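Local coordinates for DUF5636 domain-containing protein (Legionella pneumophila subsp. pneumophila str. Philadelphia 1, PDB 4RD8) that is of unknown function but folds as a compact, mainly helical, single-chain protein of the DUF5636 family from a Legionella pathogen, at residues I138-R142 with T154-C158. The protein carries 3 engineered substitutions. Sequence-based numbering, arbitrary orientation.
Unlike the reference sequence in segment 138-142: Arg-142 (reference Gln).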
ATOM      1  N   ILE A 138      -3.615   4.175  -3.176  1.00 23.49           N
ATOM      2  CA  ILE A 138      -3.433   5.560  -2.747  1.00 22.30           C
ATOM      3  C   ILE A 138      -2.863   6.431  -3.867  1.00 22.37           C
ATOM      4  O   ILE A 138      -3.378   7.523  -4.136  1.00 23.54           O
ATOM      5  CB  ILE A 138      -2.515   5.619  -1.522  1.00 21.94           C
ATOM      6  CG1 ILE A 138      -3.278   5.126  -0.300  1.00 20.85           C
ATOM      7  CG2 ILE A 138      -2.010   7.041  -1.264  1.00 18.46           C
ATOM      8  CD1 ILE A 138      -2.352   4.592   0.771  1.00 18.28           C
ATOM      9  N   ILE A 139      -1.815   5.944  -4.526  1.00 21.92           N
ATOM     10  CA  ILE A 139      -1.190   6.683  -5.624  1.00 19.56           C
ATOM     11  C   ILE A 139      -2.134   6.845  -6.810  1.00 24.53           C
ATOM     12  O   ILE A 139      -2.266   7.937  -7.341  1.00 22.78           O
ATOM     13  CB  ILE A 139       0.124   6.016  -6.078  1.00 20.58           C
ATOM     14  CG1 ILE A 139       1.119   6.020  -4.918  1.00 20.38           C
ATOM     15  CG2 ILE A 139       0.704   6.716  -7.315  1.00 21.19           C
ATOM     16  CD1 ILE A 139       2.161   4.887  -4.991  1.00 19.66           C
ATOM     17  N   LEU A 140      -2.786   5.761  -7.232  1.00 22.91           N
ATOM     18  CA  LEU A 140      -3.777   5.848  -8.308  1.00 22.93           C
ATOM     19  C   LEU A 140      -4.930   6.794  -7.967  1.00 27.00           C
ATOM     20  O   LEU A 140      -5.413   7.517  -8.833  1.00 26.98           O
ATOM     21  CB  LEU A 140      -4.322   4.460  -8.669  1.00 25.70           C
ATOM     22  CG  LEU A 140      -3.312   3.488  -9.295  1.00 25.54           C
ATOM     23  CD1 LEU A 140      -3.917   2.087  -9.376  1.00 27.90           C
ATOM     24  CD2 LEU A 140      -2.904   3.947 -10.685  1.00 29.42           C
ATOM     25  N   LYS A 141      -5.371   6.795  -6.711  1.00 23.22           N
ATOM     26  CA  LYS A 141      -6.431   7.721  -6.314  1.00 24.24           C
ATOM     27  C   LYS A 141      -5.967   9.165  -6.518  1.00 24.52           C
ATOM     28  O   LYS A 141      -6.687   9.971  -7.106  1.00 28.78           O
ATOM     29  CB  LYS A 141      -6.842   7.488  -4.854  1.00 25.19           C
ATOM     30  CG  LYS A 141      -7.928   8.432  -4.340  1.00 26.56           C
ATOM     31  CD  LYS A 141      -9.204   8.334  -5.139  1.00 26.75           C
ATOM     32  CE  LYS A 141     -10.317   9.129  -4.461  1.00 27.93           C
ATOM     33  NZ  LYS A 141     -11.613   8.973  -5.164  1.00 27.25           N
ATOM     34  N   ARG A 142      -4.756   9.477  -6.063  1.00 22.53           N
ATOM     35  CA  ARG A 142      -4.237  10.848  -6.194  1.00 21.38           C
ATOM     36  C   ARG A 142      -4.071  11.259  -7.659  1.00 26.03           C
ATOM     37  O   ARG A 142      -4.330  12.415  -8.021  1.00 26.91           O
ATOM     38  CB  ARG A 142      -2.927  11.010  -5.406  1.00 24.47           C
ATOM     39  CG  ARG A 142      -2.379  12.441  -5.391  1.00 26.64           C
ATOM     40  CD  ARG A 142      -1.468  12.673  -6.575  1.00 27.25           C
ATOM     41  NE  ARG A 142      -1.131  14.079  -6.799  1.00 28.76           N
ATOM     42  CZ  ARG A 142      -1.640  14.843  -7.759  1.00 28.97           C
ATOM     43  NH1 ARG A 142      -2.557  14.366  -8.599  1.00 26.99           N
ATOM     44  NH2 ARG A 142      -1.234  16.102  -7.876  1.00 27.10           N
ATOM     45  N   THR A 154       2.568  14.065  -7.292  1.00 26.88           N
ATOM     46  CA  THR A 154       2.514  12.615  -7.146  1.00 22.06           C
ATOM     47  C   THR A 154       3.886  12.072  -6.744  1.00 21.80           C
ATOM     48  O   THR A 154       3.989  11.186  -5.899  1.00 24.03           O
ATOM     49  CB  THR A 154       2.024  11.954  -8.450  1.00 22.97           C
ATOM     50  OG1 THR A 154       0.678  12.382  -8.714  1.00 27.10           O
ATOM     51  CG2 THR A 154       2.065  10.433  -8.335  1.00 25.02           C
ATOM     52  N   SER A 155       4.936  12.657  -7.312  1.00 21.68           N
ATOM     53  CA  SER A 155       6.302  12.197  -7.069  1.00 21.36           C
ATOM     54  C   SER A 155       6.776  12.476  -5.640  1.00 21.57           C
ATOM     55  O   SER A 155       7.851  12.020  -5.245  1.00 21.41           O
ATOM     56  CB  SER A 155       7.262  12.847  -8.064  1.00 28.55           C
ATOM     57  OG  SER A 155       7.347  14.244  -7.847  1.00 31.83           O
ATOM     58  N   GLU A 156       5.986  13.227  -4.870  1.00 23.68           N
ATOM     59  CA  GLU A 156       6.364  13.543  -3.483  1.00 19.06           C
ATOM     60  C   GLU A 156       5.586  12.753  -2.437  1.00 21.53           C
ATOM     61  O   GLU A 156       5.735  12.995  -1.244  1.00 22.18           O
ATOM     62  CB  GLU A 156       6.263  15.056  -3.215  1.00 21.48           C
ATOM     63  CG  GLU A 156       7.226  15.860  -4.091  1.00 24.94           C
ATOM     64  CD  GLU A 156       7.178  17.356  -3.841  1.00 38.36           C
ATOM     65  OE1 GLU A 156       6.392  17.807  -2.980  1.00 41.43           O
ATOM     66  OE2 GLU A 156       7.930  18.095  -4.515  1.00 38.25           O
ATOM     67  N   ILE A 157       4.772  11.804  -2.885  1.00 21.88           N
ATOM     68  CA  ILE A 157       3.977  10.994  -1.963  1.00 16.92           C
ATOM     69  C   ILE A 157       4.891  10.207  -1.022  1.00 20.65           C
ATOM     70  O   ILE A 157       4.639  10.129   0.184  1.00 18.76           O
ATOM     71  CB  ILE A 157       3.041  10.034  -2.732  1.00 18.51           C
ATOM     72  CG1 ILE A 157       1.853  10.813  -3.302  1.00 21.04           C
ATOM     73  CG2 ILE A 157       2.512   8.933  -1.816  1.00 20.49           C
ATOM     74  CD1 ILE A 157       1.029  10.012  -4.306  1.00 23.32           C
ATOM     75  N   CYS A 158       5.967   9.643  -1.556  1.00 15.99           N
ATOM     76  CA  CYS A 158       6.877   8.846  -0.720  1.00 18.41           C
ATOM     77  C   CYS A 158       7.533   9.719   0.359  1.00 18.51           C
ATOM     78  O   CYS A 158       7.468   9.413   1.552  1.00 17.73           O
ATOM     79  CB  CYS A 158       7.946   8.169  -1.572  1.00 16.15           C
ATOM     80  SG  CYS A 158       8.924   6.974  -0.626  1.00 18.55           S
TER
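Arg-142, which replaces a glutamine of the reference sequence, reaches across to Thr-154 and can be followed atom by atom. Its CB lies 4.2 Å from CD1 of Ile-157, an apolar approach at the root of the side chain. CG is anti to the backbone N (chi1 -175°), and a bend at chi2 (-89°) then carries CD to within 3.0 Å of Thr-154 OG1, a tight approach. NE follows at 3.1 Å from the same OG1, yet the angle is too poor for a hydrogen bond; the hydroxyl oxygen instead sits over one face of the guanidinium, with CZ 3.5 Å from OG1. The hydrogen bond of NE goes to the carbonyl O of Ile-152, two residues before Thr-154, which probably helps hold the guanidinium in this orientation.

One turn earlier on the helix, Ile-139 supplies the apolar half of the contact through two branches. CG1 meets CD1 of Ile-157 at 4.0 Å, while CG2 meets the Thr-154 methyl, CG2, at 4.1 Å, the side chains of Ile-139 and Thr-154 crossing at about a right angle. Ile-157 CD1 therefore packs against both Ile-139 and Arg-142, and Thr-154 divides its branches, methyl to the isoleucine and hydroxyl to the arginine.

The 246 Å² buried here joins helix 130-144 to the turn leading into helix 157-162, for which Glu-156 is the N-cap residue. Beyond the two segments, Ile-139 also packs on Ile-82 and Leu-83 of helix 69-85, whereas Ile-138 touches helix 25-38 and Leu-140 helix 41-61, placing helix 130-144 among three other helices.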